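Local structure of haloperoxidase (Corallina officinalis, 1QHB) at residues A[88-93]-A[124-129]; A[130-133]-A[137-140]; A[140-145]-A[391-396]. The protein catalyses the vanadate-dependent halogenation of organic substrates with hydrogen peroxide and bromide, working as a homododecamer. All coordinates share one frame; numbering follows the deposited sequence.

Interaction 1 of 3, residues A[88-93]-A[124-129]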
loop_
_atom_site.group_PDB
_atom_site.type_symbol
_atom_site.label_atom_id
_atom_site.label_comp_id
_atom_site.label_asym_id
_atom_site.label_seq_id
_atom_site.Cartn_x
_atom_site.Cartn_y
_atom_site.Cartn_z
ATOM N N LYS A 88 28.077 -10.346 -26.336
ATOM C CA LYS A 88 28.256 -11.272 -27.448
ATOM C C LYS A 88 27.837 -10.617 -28.751
ATOM O O LYS A 88 28.466 -10.796 -29.804
ATOM C CB LYS A 88 27.453 -12.559 -27.259
ATOM C CG LYS A 88 27.649 -13.271 -25.928
ATOM C CD LYS A 88 26.741 -14.492 -25.821
ATOM C CE LYS A 88 27.184 -15.593 -26.773
ATOM N NZ LYS A 88 26.129 -16.628 -26.978
ATOM N N GLU A 89 26.792 -9.794 -28.697
ATOM C CA GLU A 89 26.282 -9.135 -29.915
ATOM C C GLU A 89 27.299 -8.141 -30.401
ATOM O O GLU A 89 27.537 -7.985 -31.596
ATOM C CB GLU A 89 24.940 -8.488 -29.591
ATOM C CG GLU A 89 24.110 -8.138 -30.787
ATOM C CD GLU A 89 22.773 -7.533 -30.392
ATOM O OE1 GLU A 89 22.280 -7.861 -29.300
ATOM O OE2 GLU A 89 22.283 -6.751 -31.239
ATOM N N ILE A 90 27.952 -7.452 -29.446
ATOM C CA ILE A 90 29.005 -6.511 -29.867
ATOM C C ILE A 90 30.199 -7.282 -30.436
ATOM O O ILE A 90 30.924 -6.840 -31.341
ATOM C CB ILE A 90 29.443 -5.674 -28.669
ATOM C CG1 ILE A 90 28.297 -4.778 -28.193
ATOM C CG2 ILE A 90 30.642 -4.801 -29.046
ATOM C CD1 ILE A 90 28.454 -4.317 -26.744
ATOM N N ALA A 91 30.447 -8.500 -29.915
ATOM C CA ALA A 91 31.591 -9.273 -30.396
ATOM C C ALA A 91 31.361 -9.866 -31.787
ATOM O O ALA A 91 32.306 -10.187 -32.514
ATOM C CB ALA A 91 31.884 -10.353 -29.367
ATOM N N ALA A 92 30.105 -10.016 -32.202
ATOM C CA ALA A 92 29.826 -10.581 -33.523
ATOM C C ALA A 92 29.787 -9.512 -34.601
ATOM O O ALA A 92 29.407 -9.822 -35.742
ATOM C CB ALA A 92 28.534 -11.393 -33.430
ATOM N N LEU A 93 30.120 -8.258 -34.300
ATOM C CA LEU A 93 30.031 -7.219 -35.317
ATOM C C LEU A 93 31.219 -7.316 -36.265
ATOM O O LEU A 93 32.248 -7.861 -35.917
ATOM C CB LEU A 93 30.059 -5.818 -34.724
ATOM C CG LEU A 93 28.836 -5.428 -33.870
ATOM C CD1 LEU A 93 29.122 -4.118 -33.169
ATOM C CD2 LEU A 93 27.573 -5.368 -34.715
ATOM N N GLU A 124 34.575 2.301 -28.120
ATOM C CA GLU A 124 34.773 2.452 -26.678
ATOM C C GLU A 124 33.460 2.607 -25.943
ATOM O O GLU A 124 32.789 3.647 -26.041
ATOM C CB GLU A 124 35.706 3.676 -26.433
ATOM C CG GLU A 124 36.957 3.588 -27.331
ATOM C CD GLU A 124 37.856 4.798 -27.328
ATOM O OE1 GLU A 124 38.505 5.038 -26.276
ATOM O OE2 GLU A 124 37.961 5.546 -28.340
ATOM N N ASN A 125 33.038 1.582 -25.175
ATOM C CA ASN A 125 31.799 1.720 -24.409
ATOM C C ASN A 125 30.621 2.210 -25.240
ATOM O O ASN A 125 29.969 3.236 -24.935
ATOM C CB ASN A 125 31.994 2.763 -23.290
ATOM C CG ASN A 125 33.034 2.310 -22.279
ATOM O OD1 ASN A 125 34.045 2.997 -22.078
ATOM N ND2 ASN A 125 32.752 1.153 -21.692
ATOM N N SER A 126 30.277 1.436 -26.264
ATOM C CA SER A 126 29.160 1.807 -27.123
ATOM C C SER A 126 27.827 1.702 -26.419
ATOM O O SER A 126 26.894 2.307 -26.950
ATOM C CB SER A 126 29.176 0.966 -28.387
ATOM O OG SER A 126 29.626 -0.361 -28.052
ATOM N N SER A 127 27.693 1.119 -25.254
ATOM C CA SER A 127 26.424 1.019 -24.526
ATOM C C SER A 127 26.489 1.617 -23.126
ATOM O O SER A 127 25.582 1.432 -22.283
ATOM C CB SER A 127 26.000 -0.461 -24.494
ATOM O OG SER A 127 25.728 -0.916 -25.839
ATOM N N ALA A 128 27.491 2.490 -22.860
ATOM C CA ALA A 128 27.542 3.188 -21.587
ATOM C C ALA A 128 26.286 4.033 -21.327
ATOM O O ALA A 128 26.029 4.317 -20.181
ATOM C CB ALA A 128 28.750 4.117 -21.563
ATOM N N GLY A 129 25.477 4.414 -22.308
ATOM C CA GLY A 129 24.278 5.197 -22.139
ATOM C C GLY A 129 23.117 4.383 -21.629
ATOM O O GLY A 129 22.060 4.958 -21.331
#
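Ile90 reaches out from the last turn of helix 87-91 and presents its terminal methyl to two neighbouring serines, Ser126 and Ser127. Ile90 CD1 approaches Ser126 OG at 4.3 Å and lies 4.5 Å from Ser127 OG, a light van der Waals contact of one methyl against two hydroxyl oxygens that buries just 75 Å² in all. The extended end of the isoleucine, with CD1 nearly anti to CA (chi2 159°), carries this methyl to the serines. Ser126 and Ser127 are the central residues of a type I beta turn from Asn125 to Ala128, and both CB atoms point to the helix. The turn is closed by a weak bond from Ala128 N to Asn125 O of 3.3 Å. Ser127 OG has its polar partner in Ile82 O, in helix 72-84, a helix that also packs on Ile90 through Ala81. A second subunit completes the surroundings: its Gln368 binds Ser126 N through OE1 and its Asn367 binds Ile90 O through ND2, while Glu124 joins a strand of that chain in a parallel ladder. Ser126 also leans on Phe399 of helix 376-402, and its side chain lies about 7 Å from that of His478, the probable active-site histidine. The contact thus joins a helix end to a beta turn at a buried subunit interface, beside the haloperoxidase active site.

Interaction 2 of 3, residues A[130-133]-A[137-140]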
loop_
_atom_site.group_PDB
_atom_site.type_symbol
_atom_site.label_atom_id
_atom_site.label_comp_id
_atom_site.label_asym_id
_atom_site.label_seq_id
_atom_site.Cartn_x
_atom_site.Cartn_y
_atom_site.Cartn_z
ATOM N N LEU A 130 23.281 3.072 -21.424
ATOM C CA LEU A 130 22.249 2.220 -20.895
ATOM C C LEU A 130 22.463 2.099 -19.405
ATOM O O LEU A 130 21.611 1.572 -18.719
ATOM C CB LEU A 130 22.308 0.820 -21.476
ATOM C CG LEU A 130 22.102 0.734 -22.998
ATOM C CD1 LEU A 130 22.106 -0.737 -23.432
ATOM C CD2 LEU A 130 20.779 1.314 -23.474
ATOM N N THR A 131 23.593 2.523 -18.872
ATOM C CA THR A 131 23.910 2.334 -17.468
ATOM C C THR A 131 23.176 3.319 -16.568
ATOM O O THR A 131 23.118 4.489 -16.901
ATOM C CB THR A 131 25.436 2.611 -17.315
ATOM O OG1 THR A 131 26.124 1.722 -18.211
ATOM C CG2 THR A 131 25.865 2.291 -15.902
ATOM N N PHE A 132 22.622 2.895 -15.465
ATOM C CA PHE A 132 21.965 3.751 -14.507
ATOM C C PHE A 132 23.001 4.348 -13.571
ATOM O O PHE A 132 24.202 4.072 -13.659
ATOM C CB PHE A 132 21.004 2.896 -13.642
ATOM C CG PHE A 132 19.875 2.302 -14.449
ATOM C CD1 PHE A 132 18.813 3.091 -14.872
ATOM C CD2 PHE A 132 19.877 0.957 -14.779
ATOM C CE1 PHE A 132 17.764 2.565 -15.620
ATOM C CE2 PHE A 132 18.815 0.418 -15.500
ATOM C CZ PHE A 132 17.773 1.194 -15.910
ATOM N N ASP A 133 22.571 5.146 -12.615
ATOM C CA ASP A 133 23.508 5.768 -11.696
ATOM C C ASP A 133 22.699 6.010 -10.412
ATOM O O ASP A 133 21.518 6.293 -10.525
ATOM C CB ASP A 133 24.052 7.129 -12.153
ATOM C CG ASP A 133 25.417 7.387 -11.520
ATOM O OD1 ASP A 133 25.458 7.879 -10.397
ATOM O OD2 ASP A 133 26.471 7.046 -12.132
ATOM N N PRO A 137 20.549 13.132 -12.631
ATOM C CA PRO A 137 19.629 12.771 -13.688
ATOM C C PRO A 137 20.043 11.518 -14.442
ATOM O O PRO A 137 21.260 11.338 -14.730
ATOM C CB PRO A 137 19.683 13.933 -14.664
ATOM C CG PRO A 137 20.331 15.027 -13.925
ATOM C CD PRO A 137 21.186 14.464 -12.847
ATOM N N ASP A 138 19.045 10.683 -14.723
ATOM C CA ASP A 138 19.380 9.437 -15.471
ATOM C C ASP A 138 19.950 9.872 -16.817
ATOM O O ASP A 138 19.527 10.867 -17.380
ATOM C CB ASP A 138 18.169 8.501 -15.595
ATOM C CG ASP A 138 18.366 7.351 -16.557
ATOM O OD1 ASP A 138 19.139 6.433 -16.170
ATOM O OD2 ASP A 138 17.836 7.227 -17.678
ATOM N N ALA A 139 20.884 9.150 -17.391
ATOM C CA ALA A 139 21.507 9.422 -18.667
ATOM C C ALA A 139 20.518 9.658 -19.799
ATOM O O ALA A 139 20.802 10.470 -20.700
ATOM C CB ALA A 139 22.338 8.209 -19.064
ATOM N N GLN A 140 19.375 8.952 -19.792
ATOM C CA GLN A 140 18.448 9.125 -20.892
ATOM C C GLN A 140 17.368 10.166 -20.656
ATOM O O GLN A 140 16.438 10.341 -21.443
ATOM C CB GLN A 140 17.822 7.749 -21.217
ATOM C CG GLN A 140 18.827 6.660 -21.353
ATOM C CD GLN A 140 18.293 5.361 -21.973
ATOM O OE1 GLN A 140 17.114 5.342 -22.315
ATOM N NE2 GLN A 140 19.158 4.329 -22.036
HETATM O O HOH W 1 22.539 7.242 -15.771
HETATM O O HOH W 2 19.928 6.356 -13.327
#
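Phe132 and Asp138 meet where the long loop between strand 123-124 and helix 153-167 doubles back on itself, the return being marked by an Asx turn. In that turn Asp138 OD2 accepts the backbone N-H of Gln140 at 3.1 Å, the donor standing well above the carboxylate plane, 68° out of it. The other oxygen, Asp138 OD1, faces the ring obliquely and comes within 3.6 Å of Phe132 CD1, with ring and carboxylate planes 34° apart. A chi1 of 169°, which sets CG trans to the aspartate's own N, swings the carboxylate over to the phenylalanine. At the other close point the amide nitrogen NE2 of Gln140 lies 3.7 Å from the methyl CD2 of Leu130; its hydrogen-bonding partner is Gly129 O, just ahead of the leucine, whereas OE1 receives Ile3 N of a fifth subunit.

Beside the Phe132-Asp138 contact, toward Thr131 and Asp133, the two segments are joined through water instead of by close direct touch. One water accepts from Ala139 N and donates to Thr131 O, linking the two backbones where Thr131 O has the Ala139 methyl CB at 4.4 Å. A second water accepts from Asp133 N and lies at the edge of the Phe132 ring, in its plane. Arg11 of a second subunit reaches both segments, with a salt bridge to Asp138 OD1 and a hydrogen bond to Leu130 O. The same Asp138 OD1 is 3.0 Å from the oxygen of the second water, which can donate to it, although more acceptors lie within its reach than it has protons.

Interaction 3 of 3, residues A[140-145]-A[391-396]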
loop_
_atom_site.group_PDB
_atom_site.type_symbol
_atom_site.label_atom_id
_atom_site.label_comp_id
_atom_site.label_asym_id
_atom_site.label_seq_id
_atom_site.Cartn_x
_atom_site.Cartn_y
_atom_site.Cartn_z
ATOM N N GLN A 140 19.375 8.952 -19.792
ATOM C CA GLN A 140 18.448 9.125 -20.892
ATOM C C GLN A 140 17.368 10.166 -20.656
ATOM O O GLN A 140 16.438 10.341 -21.443
ATOM C CB GLN A 140 17.822 7.749 -21.217
ATOM C CG GLN A 140 18.827 6.660 -21.353
ATOM C CD GLN A 140 18.293 5.361 -21.973
ATOM O OE1 GLN A 140 17.114 5.342 -22.315
ATOM N NE2 GLN A 140 19.158 4.329 -22.036
ATOM N N SER A 141 17.442 10.841 -19.508
ATOM C CA SER A 141 16.365 11.778 -19.154
ATOM C C SER A 141 16.652 13.154 -19.707
ATOM O O SER A 141 15.762 13.974 -19.676
ATOM C CB SER A 141 16.146 11.816 -17.640
ATOM O OG SER A 141 17.247 12.452 -16.985
ATOM N N VAL A 142 17.862 13.401 -20.186
ATOM C CA VAL A 142 18.227 14.729 -20.693
ATOM C C VAL A 142 18.508 14.602 -22.187
ATOM O O VAL A 142 18.499 13.475 -22.698
ATOM C CB VAL A 142 19.416 15.342 -19.938
ATOM C CG1 VAL A 142 19.062 15.689 -18.484
ATOM C CG2 VAL A 142 20.597 14.400 -19.973
ATOM N N ALA A 143 18.603 15.744 -22.879
ATOM C CA ALA A 143 18.760 15.725 -24.323
ATOM C C ALA A 143 19.682 16.793 -24.887
ATOM O O ALA A 143 19.831 17.893 -24.341
ATOM C CB ALA A 143 17.358 16.079 -24.896
ATOM N N MET A 144 20.215 16.535 -26.051
ATOM C CA MET A 144 20.978 17.535 -26.823
ATOM C C MET A 144 20.143 17.757 -28.088
ATOM O O MET A 144 19.446 16.843 -28.539
ATOM C CB MET A 144 22.366 17.035 -27.161
ATOM C CG MET A 144 23.336 16.980 -25.990
ATOM S SD MET A 144 24.921 16.225 -26.452
ATOM C CE MET A 144 25.496 17.368 -27.704
ATOM N N PRO A 145 20.040 18.943 -28.606
ATOM C CA PRO A 145 19.243 19.197 -29.800
ATOM C C PRO A 145 19.884 18.573 -31.033
ATOM O O PRO A 145 21.040 18.163 -31.047
ATOM C CB PRO A 145 19.224 20.718 -29.878
ATOM C CG PRO A 145 20.477 21.182 -29.182
ATOM C CD PRO A 145 20.751 20.156 -28.092
ATOM N N LEU A 391 29.400 11.668 -18.405
ATOM C CA LEU A 391 29.817 10.855 -19.550
ATOM C C LEU A 391 28.709 9.875 -19.935
ATOM O O LEU A 391 28.497 9.653 -21.138
ATOM C CB LEU A 391 31.126 10.081 -19.308
ATOM C CG LEU A 391 32.401 10.913 -19.250
ATOM C CD1 LEU A 391 33.532 10.076 -18.650
ATOM C CD2 LEU A 391 32.700 11.344 -20.678
ATOM N N LYS A 392 27.991 9.336 -18.965
ATOM C CA LYS A 392 26.912 8.416 -19.260
ATOM C C LYS A 392 25.865 9.125 -20.093
ATOM O O LYS A 392 25.453 8.564 -21.112
ATOM C CB LYS A 392 26.266 7.787 -18.024
ATOM C CG LYS A 392 27.109 6.685 -17.356
ATOM C CD LYS A 392 26.538 6.368 -15.980
ATOM C CE LYS A 392 27.554 5.632 -15.108
ATOM N NZ LYS A 392 26.812 5.084 -13.916
ATOM N N ALA A 393 25.544 10.374 -19.755
ATOM C CA ALA A 393 24.585 11.124 -20.553
ATOM C C ALA A 393 25.099 11.388 -21.960
ATOM O O ALA A 393 24.340 11.225 -22.934
ATOM C CB ALA A 393 24.253 12.471 -19.889
ATOM N N VAL A 394 26.381 11.791 -22.096
ATOM C CA VAL A 394 26.832 12.103 -23.474
ATOM C C VAL A 394 27.010 10.834 -24.285
ATOM O O VAL A 394 26.870 10.936 -25.530
ATOM C CB VAL A 394 28.093 13.002 -23.498
ATOM C CG1 VAL A 394 29.377 12.219 -23.429
ATOM C CG2 VAL A 394 28.095 13.860 -24.745
ATOM N N ARG A 395 27.254 9.692 -23.685
ATOM C CA ARG A 395 27.344 8.446 -24.460
ATOM C C ARG A 395 25.997 8.045 -25.043
ATOM O O ARG A 395 25.846 7.539 -26.129
ATOM C CB ARG A 395 27.941 7.310 -23.578
ATOM C CG ARG A 395 29.436 7.534 -23.327
ATOM C CD ARG A 395 30.282 6.994 -24.468
ATOM N NE ARG A 395 31.585 7.697 -24.558
ATOM C CZ ARG A 395 32.724 7.013 -24.712
ATOM N NH1 ARG A 395 32.703 5.676 -24.758
ATOM N NH2 ARG A 395 33.883 7.631 -24.799
ATOM N N TYR A 396 24.887 8.300 -24.364
ATOM C CA TYR A 396 23.555 8.061 -24.834
ATOM C C TYR A 396 23.327 8.935 -26.065
ATOM O O TYR A 396 22.810 8.474 -27.075
ATOM C CB TYR A 396 22.527 8.320 -23.733
ATOM C CG TYR A 396 21.115 8.051 -24.195
ATOM C CD1 TYR A 396 20.694 6.752 -24.515
ATOM C CD2 TYR A 396 20.221 9.105 -24.299
ATOM C CE1 TYR A 396 19.381 6.525 -24.943
ATOM C CE2 TYR A 396 18.923 8.868 -24.724
ATOM C CZ TYR A 396 18.505 7.592 -25.041
ATOM O OH TYR A 396 17.192 7.428 -25.421
#
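Gln140 lies flat across the ring of Tyr396, its CG over the centre of one face in a CH-pi contact, 3.6 Å from the centroid and 10° off the ring normal. The terminal amide continues the overlap toward one side of the ring, where Gln140 CD comes to 3.4 Å from Tyr396 CE1. Amide and ring planes are only 10° apart, so the two flat groups are stacked while the side chains themselves run nearly at right angles. The ring, set opposite the tyrosine's own N by a chi1 of -179°, extends from helix 376-402 beneath the glutamine. The amide, hydrogen-bonded at both ends, is probably kept in this orientation.

Further along, the contact becomes purely apolar and looser. Val142 CG2 touches the methyl CB of Ala393 at 4.1 Å, and Met144 SD lies 4.3 Å from Val394 CG2, so the chain from Gln140 to Met144 runs past one flank of the helix. Leu562 and Gln565 of helix 553-574 pack on Val142, and Glu558 of the same helix packs on Met144, so this chain is wedged between two helices. Val394 in turn packs on Val487 of helix 484-499, and the side chain of Val394 lies about 4 Å from Lys398 and from Gly484, both assigned to the vanadate site. An irregular loop is thereby packed on the helix that carries the vanadate-site lysine, in the largely helical fold of the vanadium haloperoxidases.

Each contact has a segment on the chain from Glu124 to Pro145, in series; interactions 2 and 3 share Gln140, their centres about 8 Å apart. Interaction 1 lies about 17 Å from each of the others, centre to centre, yet is tied to both by a probable hydrogen bond of 3.1 Å from Gln140 NE2 to Gly129 O. Lys392 of interaction 3 binds back into interaction 2: its NZ forms a 2.7 Å salt bridge with Asp133 OD2 and probably a hydrogen bond with Phe132 O. All three touch the second subunit. Nearest to the vanadate site is interaction 3, while the side chain of Ser126 in interaction 1 lies about 9 Å from that of Lys398.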